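Local coordinates for protein Rab GDP-dissociation inhibitor (Saccharomyces cerevisiae, PDB 2BCG) that inhibits GDP release from Rab GTPases such as SEC4 and extracts GDP-bound YPT7 from vacuolar membranes, and is essential in the yeast secretory pathway, at residues I366-E371 / H376-P381. Numbering follows the deposited sequence.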
ATOM      1  N   ILE A 366      -8.053  14.537  -9.050  1.00 12.26           N
ATOM      2  CA  ILE A 366      -8.344  15.862  -8.507  1.00 12.94           C
ATOM      3  C   ILE A 366      -9.286  15.649  -7.328  1.00 13.30           C
ATOM      4  O   ILE A 366     -10.236  14.851  -7.419  1.00 13.62           O
ATOM      5  CB  ILE A 366      -9.054  16.753  -9.549  1.00 13.78           C
ATOM      6  CG1 ILE A 366      -8.164  16.985 -10.800  1.00 15.18           C
ATOM      7  CG2 ILE A 366      -9.456  18.083  -8.930  1.00 15.49           C
ATOM      8  CD1 ILE A 366      -8.988  17.463 -11.991  1.00 15.88           C
ATOM      9  N   SER A 367      -9.066  16.374  -6.241  1.00 12.77           N
ATOM     10  CA  SER A 367      -9.998  16.237  -5.114  1.00 13.58           C
ATOM     11  C   SER A 367     -10.133  17.512  -4.321  1.00 13.29           C
ATOM     12  O   SER A 367      -9.203  18.312  -4.232  1.00 12.37           O
ATOM     13  CB  SER A 367      -9.597  15.083  -4.222  1.00 14.85           C
ATOM     14  OG  SER A 367      -8.433  15.383  -3.538  1.00 16.30           O
ATOM     15  N   THR A 368     -11.309  17.670  -3.720  1.00 13.08           N
ATOM     16  CA  THR A 368     -11.521  18.766  -2.793  1.00 13.14           C
ATOM     17  C   THR A 368     -12.784  18.462  -2.009  1.00 13.25           C
ATOM     18  O   THR A 368     -13.578  17.589  -2.395  1.00 13.18           O
ATOM     19  CB  THR A 368     -11.658  20.109  -3.554  1.00 13.85           C
ATOM     20  OG1 THR A 368     -11.537  21.210  -2.634  1.00 14.76           O
ATOM     21  CG2 THR A 368     -13.003  20.170  -4.310  1.00 13.39           C
ATOM     22  N   ILE A 369     -12.925  19.149  -0.885  1.00 13.87           N
ATOM     23  CA  ILE A 369     -14.162  19.137  -0.131  1.00 14.66           C
ATOM     24  C   ILE A 369     -15.174  20.021  -0.891  1.00 14.77           C
ATOM     25  O   ILE A 369     -14.884  21.167  -1.255  1.00 14.76           O
ATOM     26  CB  ILE A 369     -13.893  19.738   1.264  0.50 14.66           C
ATOM     27  CG1 ILE A 369     -12.983  18.824   2.101  0.50 14.95           C
ATOM     28  CG2 ILE A 369     -15.204  20.087   1.988  0.50 13.97           C
ATOM     29  CD1 ILE A 369     -13.476  17.419   2.273  0.50 16.35           C
ATOM     30  N   ILE A 370     -16.329  19.446  -1.180  1.00 15.19           N
ATOM     31  CA  ILE A 370     -17.379  20.125  -1.919  1.00 16.73           C
ATOM     32  C   ILE A 370     -17.893  21.305  -1.098  1.00 16.56           C
ATOM     33  O   ILE A 370     -18.184  21.156   0.096  1.00 17.70           O
ATOM     34  CB  ILE A 370     -18.506  19.118  -2.263  1.00 16.38           C
ATOM     35  CG1 ILE A 370     -18.036  18.116  -3.311  1.00 16.81           C
ATOM     36  CG2 ILE A 370     -19.787  19.825  -2.791  1.00 18.06           C
ATOM     37  CD1 ILE A 370     -18.930  16.891  -3.395  1.00 17.47           C
ATOM     38  N   GLU A 371     -17.994  22.469  -1.741  1.00 16.34           N
ATOM     39  CA  GLU A 371     -18.586  23.658  -1.078  1.00 18.18           C
ATOM     40  C   GLU A 371     -19.692  24.323  -1.894  1.00 18.79           C
ATOM     41  O   GLU A 371     -20.237  25.357  -1.473  1.00 20.61           O
ATOM     42  CB  GLU A 371     -17.521  24.675  -0.661  1.00 18.02           C
ATOM     43  CG  GLU A 371     -16.731  25.275  -1.831  1.00 18.88           C
ATOM     44  CD  GLU A 371     -15.659  26.231  -1.360  1.00 20.36           C
ATOM     45  OE1 GLU A 371     -15.781  27.459  -1.654  1.00 23.52           O
ATOM     46  OE2 GLU A 371     -14.712  25.762  -0.688  1.00 21.46           O
ATOM     47  N   HIS A 376     -19.101  19.118  -9.770  1.00 24.75           N
ATOM     48  CA  HIS A 376     -18.273  18.984 -10.983  1.00 25.78           C
ATOM     49  C   HIS A 376     -17.680  20.326 -11.427  1.00 25.18           C
ATOM     50  O   HIS A 376     -16.505  20.407 -11.806  1.00 25.54           O
ATOM     51  CB  HIS A 376     -19.070  18.326 -12.118  1.00 26.66           C
ATOM     52  CG  HIS A 376     -19.470  16.905 -11.842  1.00 30.29           C
ATOM     53  ND1 HIS A 376     -19.977  16.069 -12.821  1.00 33.86           N
ATOM     54  CD2 HIS A 376     -19.430  16.168 -10.704  1.00 32.63           C
ATOM     55  CE1 HIS A 376     -20.240  14.884 -12.291  1.00 34.18           C
ATOM     56  NE2 HIS A 376     -19.908  14.913 -11.011  1.00 33.22           N
ATOM     57  N   ILE A 377     -18.470  21.395 -11.335  1.00 24.00           N
ATOM     58  CA  ILE A 377     -18.009  22.734 -11.727  1.00 23.14           C
ATOM     59  C   ILE A 377     -16.876  23.275 -10.820  1.00 21.72           C
ATOM     60  O   ILE A 377     -15.999  24.033 -11.266  1.00 22.11           O
ATOM     61  CB  ILE A 377     -19.195  23.748 -11.792  1.00 23.36           C
ATOM     62  CG1 ILE A 377     -20.225  23.323 -12.861  1.00 25.05           C
ATOM     63  CG2 ILE A 377     -18.706  25.196 -11.965  1.00 24.33           C
ATOM     64  CD1 ILE A 377     -19.741  22.345 -13.958  1.00 28.28           C
ATOM     65  N   GLU A 378     -16.882  22.867  -9.548  1.00 19.62           N
ATOM     66  CA  GLU A 378     -15.862  23.312  -8.597  1.00 18.91           C
ATOM     67  C   GLU A 378     -14.496  22.892  -9.073  1.00 16.69           C
ATOM     68  O   GLU A 378     -13.499  23.575  -8.784  1.00 18.32           O
ATOM     69  CB  GLU A 378     -16.098  22.714  -7.220  1.00 18.33           C
ATOM     70  CG  GLU A 378     -17.291  23.341  -6.529  1.00 19.07           C
ATOM     71  CD  GLU A 378     -17.571  22.705  -5.184  1.00 19.64           C
ATOM     72  OE1 GLU A 378     -18.707  22.221  -5.010  1.00 20.69           O
ATOM     73  OE2 GLU A 378     -16.657  22.688  -4.324  1.00 17.66           O
ATOM     74  N   LEU A 379     -14.441  21.759  -9.776  1.00 16.52           N
ATOM     75  CA  LEU A 379     -13.141  21.235 -10.236  1.00 15.98           C
ATOM     76  C   LEU A 379     -12.644  21.844 -11.538  1.00 16.51           C
ATOM     77  O   LEU A 379     -11.500  21.557 -11.938  1.00 15.74           O
ATOM     78  CB  LEU A 379     -13.202  19.719 -10.404  1.00 16.88           C
ATOM     79  CG  LEU A 379     -13.574  18.974  -9.114  1.00 17.56           C
ATOM     80  CD1 LEU A 379     -13.374  17.484  -9.301  1.00 17.75           C
ATOM     81  CD2 LEU A 379     -12.747  19.510  -7.938  1.00 18.29           C
ATOM     82  N   GLU A 380     -13.484  22.633 -12.217  1.00 17.04           N
ATOM     83  CA  GLU A 380     -13.089  23.181 -13.526  1.00 17.14           C
ATOM     84  C   GLU A 380     -11.665  23.825 -13.559  1.00 16.23           C
ATOM     85  O   GLU A 380     -10.908  23.549 -14.493  1.00 15.67           O
ATOM     86  CB  GLU A 380     -14.177  24.097 -14.115  1.00 17.97           C
ATOM     87  CG  GLU A 380     -13.965  24.500 -15.603  1.00 22.33           C
ATOM     88  CD  GLU A 380     -13.869  23.325 -16.609  1.00 26.99           C
ATOM     89  OE1 GLU A 380     -14.221  22.153 -16.308  1.00 28.16           O
ATOM     90  OE2 GLU A 380     -13.438  23.598 -17.757  1.00 31.09           O
ATOM     91  N   PRO A 381     -11.301  24.688 -12.573  1.00 15.94           N
ATOM     92  CA  PRO A 381      -9.945  25.294 -12.607  1.00 15.87           C
ATOM     93  C   PRO A 381      -8.834  24.241 -12.576  1.00 15.55           C
ATOM     94  O   PRO A 381      -7.758  24.456 -13.141  1.00 15.35           O
ATOM     95  CB  PRO A 381      -9.903  26.162 -11.348  1.00 17.79           C
ATOM     96  CG  PRO A 381     -11.325  26.411 -10.993  1.00 17.99           C
ATOM     97  CD  PRO A 381     -12.107  25.227 -11.446  1.00 17.15           C
TER
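L379 lays its CD2 methyl against the end of strand 362-369, 3.7 Å from CG2 of I366 and equally near CG2 of T368. This is the tightly packed half: beta-branched residues carry a methyl close to the backbone, where a leucine from the link between the two short helices can meet it. With OG1 of T368 anti to the backbone N (chi1 -166°), its CG2 sits between the backbone N and the carbonyl carbon, turned to L379, while the hydroxyl bonds to the carbonyl O of D344, just before strand 345-351 of the same sheet. I366 is further walled in by A382 and F383.

The other half is polar. Beyond the strand's end, E378 extends its carboxylate to the backbone N-H of E371, which it meets at OE2, 2.9 Å away on the syn side, in a nearly straight bond (167°) tilted 23° out of the carboxylate plane. OE2 also forms a salt bridge with R341, whereas OE1 bonds to T372 and rests 3.4 Å from CG2 of I370. An alanine in place of E378 would probably leave the E371 amide without its acceptor and R341 without this carboxylate, and open a gap beside I370. Packing is looser here: I370 and E371 are partly exposed, and E371 sends its own carboxylate to the amide of K342. The arrangement is a compact beta-to-alpha connection, in which short helices following strand 362-369 fold back over one face of the mixed sheet.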